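Long-range contacts in klebicin C activity (Klebsiella pneumoniae, PDB 7NNA), which probably acts as a bacteriocin against competing bacteria, this long helical Tol-binding domain serving its import into the target cell: residues Thr28-Thr33 with Lys153-Ala158; Lys38-Gln43 with Arg139-Ile144. All blocks are in the same frame, centred on the assembly; numbering follows the deposited sequence. Where two conformers were deposited one is given.

Contact 1: Thr28-Thr33 with Lys153-Ala158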
loop_
_atom_site.group_PDB
_atom_site.type_symbol
_atom_site.label_atom_id
_atom_site.label_comp_id
_atom_site.label_asym_id
_atom_site.label_seq_id
_atom_site.Cartn_x
_atom_site.Cartn_y
_atom_site.Cartn_z
ATOM N N THR A 28 11.191 -19.921 -0.231
ATOM C CA THR A 28 11.181 -18.701 0.580
ATOM C C THR A 28 10.891 -17.458 -0.250
ATOM O O THR A 28 10.138 -16.608 0.200
ATOM C CB THR A 28 12.533 -18.534 1.292
ATOM O OG1 THR A 28 12.756 -19.719 2.065
ATOM C CG2 THR A 28 12.553 -17.308 2.229
ATOM N N ALA A 29 11.453 -17.332 -1.477
ATOM C CA ALA A 29 11.180 -16.175 -2.344
ATOM C C ALA A 29 9.736 -16.103 -2.657
ATOM O O ALA A 29 9.175 -14.986 -2.677
ATOM C CB ALA A 29 12.021 -16.256 -3.652
ATOM N N LYS A 30 9.085 -17.260 -2.905
ATOM C CA LYS A 30 7.638 -17.256 -3.155
ATOM C C LYS A 30 6.885 -16.737 -1.954
ATOM O O LYS A 30 5.904 -16.012 -2.131
ATOM C CB LYS A 30 7.064 -18.673 -3.456
ATOM C CG LYS A 30 7.412 -19.152 -4.822
ATOM C CD LYS A 30 6.873 -20.580 -5.070
ATOM C CE LYS A 30 5.375 -20.577 -5.013
ATOM N NZ LYS A 30 4.785 -19.794 -6.125
ATOM N N TRP A 31 7.245 -17.203 -0.751
ATOM C CA TRP A 31 6.568 -16.766 0.490
ATOM C C TRP A 31 6.725 -15.205 0.631
ATOM O O TRP A 31 5.752 -14.495 0.945
ATOM C CB TRP A 31 7.209 -17.502 1.696
ATOM C CG TRP A 31 6.430 -17.212 2.946
ATOM C CD1 TRP A 31 5.351 -17.910 3.430
ATOM C CD2 TRP A 31 6.579 -16.064 3.787
ATOM N NE1 TRP A 31 4.849 -17.282 4.542
ATOM C CE2 TRP A 31 5.515 -16.086 4.718
ATOM C CE3 TRP A 31 7.457 -14.965 3.795
ATOM C CZ2 TRP A 31 5.364 -15.091 5.708
ATOM C CZ3 TRP A 31 7.269 -13.961 4.735
ATOM C CH2 TRP A 31 6.274 -14.062 5.717
ATOM N N THR A 32 7.954 -14.696 0.428
ATOM C CA THR A 32 8.212 -13.237 0.519
ATOM C C THR A 32 7.334 -12.452 -0.471
ATOM O O THR A 32 6.716 -11.443 -0.079
ATOM C CB THR A 32 9.681 -13.018 0.205
ATOM O OG1 THR A 32 10.367 -13.555 1.331
ATOM C CG2 THR A 32 10.039 -11.473 0.020
ATOM N N THR A 33 7.266 -12.905 -1.735
ATOM C CA THR A 33 6.431 -12.209 -2.720
ATOM C C THR A 33 4.954 -12.264 -2.321
ATOM O O THR A 33 4.291 -11.235 -2.365
ATOM C CB THR A 33 6.596 -12.884 -4.094
ATOM O OG1 THR A 33 7.922 -12.767 -4.499
ATOM C CG2 THR A 33 5.665 -12.261 -5.201
ATOM N N LYS A 153 11.394 -9.835 -8.725
ATOM C CA LYS A 153 12.694 -9.990 -9.414
ATOM C C LYS A 153 13.554 -11.040 -8.668
ATOM O O LYS A 153 14.193 -11.866 -9.308
ATOM C CB LYS A 153 13.387 -8.633 -9.407
ATOM C CG LYS A 153 12.719 -7.653 -10.342
ATOM C CD LYS A 153 13.169 -6.180 -10.186
ATOM C CE LYS A 153 14.672 -5.985 -10.046
ATOM N NZ LYS A 153 15.053 -4.517 -9.932
ATOM N N GLN A 154 13.589 -10.995 -7.319
ATOM C CA GLN A 154 14.365 -11.995 -6.571
ATOM C C GLN A 154 13.745 -13.388 -6.768
ATOM O O GLN A 154 14.467 -14.402 -6.858
ATOM C CB GLN A 154 14.315 -11.631 -5.068
ATOM C CG GLN A 154 15.183 -10.395 -4.785
ATOM C CD GLN A 154 15.401 -10.186 -3.299
ATOM O OE1 GLN A 154 15.060 -10.990 -2.459
ATOM N NE2 GLN A 154 16.033 -9.138 -2.961
ATOM N N GLU A 155 12.412 -13.453 -6.806
ATOM C CA GLU A 155 11.738 -14.735 -6.970
ATOM C C GLU A 155 12.059 -15.298 -8.367
ATOM O O GLU A 155 12.243 -16.527 -8.508
ATOM C CB GLU A 155 10.220 -14.575 -6.750
ATOM C CG GLU A 155 9.508 -15.918 -6.830
ATOM C CD GLU A 155 7.997 -15.833 -6.744
ATOM O OE1 GLU A 155 7.478 -14.776 -6.345
ATOM O OE2 GLU A 155 7.326 -16.823 -7.088
ATOM N N ALA A 156 12.029 -14.453 -9.430
ATOM C CA ALA A 156 12.374 -14.963 -10.774
ATOM C C ALA A 156 13.780 -15.493 -10.828
ATOM O O ALA A 156 14.050 -16.510 -11.512
ATOM C CB ALA A 156 12.171 -13.891 -11.861
ATOM N N ALA A 157 14.701 -14.796 -10.157
ATOM C CA ALA A 157 16.104 -15.243 -10.136
ATOM C C ALA A 157 16.213 -16.586 -9.406
ATOM O O ALA A 157 16.938 -17.443 -9.895
ATOM C CB ALA A 157 17.014 -14.196 -9.482
ATOM N N ALA A 158 15.514 -16.777 -8.287
ATOM C CA ALA A 158 15.520 -18.011 -7.471
ATOM C C ALA A 158 14.877 -19.148 -8.241
ATOM O O ALA A 158 15.393 -20.285 -8.189
ATOM C CB ALA A 158 14.782 -17.795 -6.134
HETATM O O HOH W 1 4.667 -15.993 -4.863
HETATM O O HOH W 2 4.753 -17.177 -7.336
#

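Contact 2: Lys38-Gln43 with Arg139-Ile144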
loop_
_atom_site.group_PDB
_atom_site.type_symbol
_atom_site.label_atom_id
_atom_site.label_comp_id
_atom_site.label_asym_id
_atom_site.label_seq_id
_atom_site.Cartn_x
_atom_site.Cartn_y
_atom_site.Cartn_z
ATOM N N LYS A 38 0.007 -9.599 -0.474
ATOM C CA LYS A 38 -1.119 -9.434 0.466
ATOM C C LYS A 38 -1.023 -8.059 1.132
ATOM O O LYS A 38 -2.066 -7.385 1.330
ATOM C CB LYS A 38 -1.069 -10.537 1.534
ATOM C CG LYS A 38 -1.616 -11.800 0.868
ATOM C CD LYS A 38 -1.823 -13.004 1.751
ATOM C CE LYS A 38 -2.750 -14.020 1.083
ATOM N NZ LYS A 38 -2.148 -14.620 -0.152
ATOM N N THR A 39 0.203 -7.645 1.466
ATOM C CA THR A 39 0.446 -6.312 2.071
ATOM C C THR A 39 0.012 -5.203 1.107
ATOM O O THR A 39 -0.597 -4.198 1.550
ATOM C CB THR A 39 1.928 -6.112 2.437
ATOM O OG1 THR A 39 2.297 -7.138 3.405
ATOM C CG2 THR A 39 2.125 -4.802 3.138
ATOM N N GLN A 40 0.308 -5.371 -0.171
ATOM C CA GLN A 40 -0.086 -4.360 -1.173
ATOM C C GLN A 40 -1.580 -4.217 -1.243
ATOM O O GLN A 40 -2.111 -3.071 -1.233
ATOM C CB GLN A 40 0.521 -4.724 -2.561
ATOM C CG GLN A 40 0.325 -3.679 -3.642
ATOM C CD GLN A 40 -1.074 -3.632 -4.243
ATOM O OE1 GLN A 40 -1.801 -4.642 -4.287
ATOM N NE2 GLN A 40 -1.479 -2.469 -4.779
ATOM N N ALA A 41 -2.271 -5.362 -1.296
ATOM C CA ALA A 41 -3.755 -5.369 -1.423
ATOM C C ALA A 41 -4.365 -4.756 -0.160
ATOM O O ALA A 41 -5.298 -3.948 -0.263
ATOM C CB ALA A 41 -4.260 -6.822 -1.626
ATOM N N ALA A 42 -3.842 -5.103 1.044
ATOM C CA ALA A 42 -4.369 -4.504 2.301
ATOM C C ALA A 42 -4.078 -2.972 2.383
ATOM O O ALA A 42 -4.926 -2.188 2.853
ATOM C CB ALA A 42 -3.787 -5.208 3.561
ATOM N N GLN A 43 -2.933 -2.547 1.879
ATOM C CA GLN A 43 -2.571 -1.120 1.899
ATOM C C GLN A 43 -3.388 -0.296 0.875
ATOM O O GLN A 43 -3.733 0.887 1.146
ATOM C CB GLN A 43 -1.072 -0.987 1.617
ATOM C CG GLN A 43 -0.564 0.471 1.730
ATOM C CD GLN A 43 -0.895 1.099 3.055
ATOM O OE1 GLN A 43 -0.820 0.463 4.077
ATOM N NE2 GLN A 43 -1.240 2.369 3.080
ATOM N N ARG A 139 1.451 7.123 -0.131
ATOM C CA ARG A 139 2.924 7.031 -0.111
ATOM C C ARG A 139 3.324 5.592 0.295
ATOM O O ARG A 139 4.235 4.969 -0.338
ATOM C CB ARG A 139 3.511 8.063 0.906
ATOM C CG ARG A 139 5.058 8.123 0.905
ATOM C CD ARG A 139 5.667 8.808 2.179
ATOM N NE ARG A 139 5.414 8.017 3.402
ATOM C CZ ARG A 139 6.091 6.928 3.757
ATOM N NH1 ARG A 139 7.098 6.486 3.008
ATOM N NH2 ARG A 139 5.753 6.256 4.845
ATOM N N LYS A 140 2.697 5.078 1.363
ATOM C CA LYS A 140 3.043 3.728 1.834
ATOM C C LYS A 140 2.698 2.678 0.780
ATOM O O LYS A 140 3.428 1.691 0.607
ATOM C CB LYS A 140 2.301 3.415 3.135
ATOM C CG LYS A 140 2.779 4.334 4.245
ATOM C CD LYS A 140 2.285 3.974 5.618
ATOM C CE LYS A 140 0.811 4.048 5.733
ATOM N NZ LYS A 140 0.314 3.479 7.026
ATOM N N GLN A 141 1.546 2.850 0.115
ATOM C CA GLN A 141 1.158 1.930 -0.952
ATOM C C GLN A 141 2.216 1.884 -2.081
ATOM O O GLN A 141 2.600 0.790 -2.505
ATOM C CB GLN A 141 -0.223 2.342 -1.531
ATOM C CG GLN A 141 -0.727 1.223 -2.493
ATOM C CD GLN A 141 -2.015 1.638 -3.188
ATOM O OE1 GLN A 141 -2.823 2.374 -2.606
ATOM N NE2 GLN A 141 -2.195 1.229 -4.440
ATOM N N ALA A 142 2.696 3.040 -2.560
ATOM C CA ALA A 142 3.709 3.097 -3.638
ATOM C C ALA A 142 5.023 2.444 -3.142
ATOM O O ALA A 142 5.692 1.761 -3.925
ATOM C CB ALA A 142 3.959 4.569 -4.055
ATOM N N GLU A 143 5.362 2.606 -1.864
ATOM C CA GLU A 143 6.603 1.975 -1.336
ATOM C C GLU A 143 6.447 0.467 -1.277
ATOM O O GLU A 143 7.382 -0.270 -1.610
ATOM C CB GLU A 143 7.015 2.579 -0.001
ATOM C CG GLU A 143 8.247 1.884 0.582
ATOM C CD GLU A 143 9.498 1.826 -0.300
ATOM O OE1 GLU A 143 9.669 2.696 -1.187
ATOM O OE2 GLU A 143 10.333 0.925 -0.070
ATOM N N ILE A 144 5.294 -0.026 -0.826
ATOM C CA ILE A 144 5.024 -1.477 -0.876
ATOM C C ILE A 144 5.078 -2.005 -2.299
ATOM O O ILE A 144 5.624 -3.091 -2.544
ATOM C CB ILE A 144 3.660 -1.821 -0.217
ATOM C CG1 ILE A 144 3.770 -1.637 1.323
ATOM C CG2 ILE A 144 3.247 -3.290 -0.539
ATOM C CD1 ILE A 144 4.904 -2.418 1.996
#

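Contact 1: Thr28-Thr33 with Lys153-Ala158
Segments 28-33 and 153-158 pair as one level of an antiparallel coiled-coil hairpin, close-packed at A29 and wet around the end of K30, a compact case of two unlike sides within a single turn. The two axes run 161° apart in direction and come as near as 8.8 Å, an approach made possible by alanines at the interface. On the tight side A29 points its CB toward the opposite backbone, 3.7 Å from E155 CA, while A158 CB packs against A29 CB.

The other side belongs to E155. Its CG stands anti to the backbone N (chi1 -176°), and the chain then runs extended, so that the carboxylate travels across the neighbouring helix and ends between K30 and T33. It crosses T33 at about a right angle. There T33 OG1 lies 2.8 Å from E155 OE1 and 3.1 Å from A29 O, two acceptors for the one proton of the hydroxyl. T33 also touches L148, A151 and R152 of helix 93-197.

The stem of K30 still packs closely, with K30 CG lying 3.3 Å from E155 OE2; beyond it, at the ammonium end, the contact loosens and takes in water. The lysine is bent at both chi3 and chi4, yet K30 NZ stays 4.0 Å from E155 OE2, too far for a salt bridge, and it has a second, weak ionic partner in E34. The nearby positive charge would be expected to favour an ionised carboxylate. One water donates to K30 O and, weakly, to E155 OE1. A second water completes the link between the charged groups: it accepts from K30 NZ at 2.9 Å and donates to E155 OE2 at 2.6 Å.

Contact 2: Lys38-Gln43 with Arg139-Ile144
Q43 illustrates how a glutamine can be buried in a coiled coil when its aliphatic part packs and its amide finds partners farther along. Helices 14-79 and 93-197 run antiparallel here too, with the axes of 38-43 and 139-144 approaching to 9.3 Å. From Q43 CA the bond to CB points toward the opposite helix, and CG continues anti to the backbone N until it lies on the partner's main chain, 3.5 Å from Q141 CA. A bend at chi2 (55°) then turns the amide out to the flank where K140 lies: CD comes against K140 CB, and the Q43 side chain crosses K140 at about a right angle, with Q43 NE2 3.7 Å from K140 CB. At the tip, NE2 is hydrogen-bonded to E137 OE1, which also takes K140 NZ in a salt bridge, while OE1 is bonded to R46.

One turn away the contact is more apolar. I144 lays CG2 over the backbone of Q40, 3.6 Å from Q40 CA, and I144 CD1 meets T39 CG2 at 3.8 Å. On the flank of this seam Q40 and Q141 bring their amides together at 74° between planes, with Q40 NE2 3.8 Å from Q141 NE2. Two NH2 groups have no attraction of their own; both are hydrogen-bonded to E145 OE2, which draws them to one point. No hydrogen bond joins the two segments directly, so the chemistry implies a seam held by aliphatic packing, with glutamates E137 and E145 just outside the segments gathering the polar ends.

Both contacts join helix 14-79 to helix 93-197, at two levels of one hairpin. Their centres lie 18 Å apart, with nearest atoms about 5 Å apart and not touching. Along the chain the order is 28-33, 38-43, 139-144, 153-158, so contact 2 falls on the side of the turn between the helices and contact 1 nearer the chain termini. The centre of contact 2 sits about 2 Å from the centre of the chain and that of contact 1 about 19 Å from it. Both lie in the middle part of an elongated helical domain, where the two helices run side by side, a slender shape consistent with import through the TolC channel.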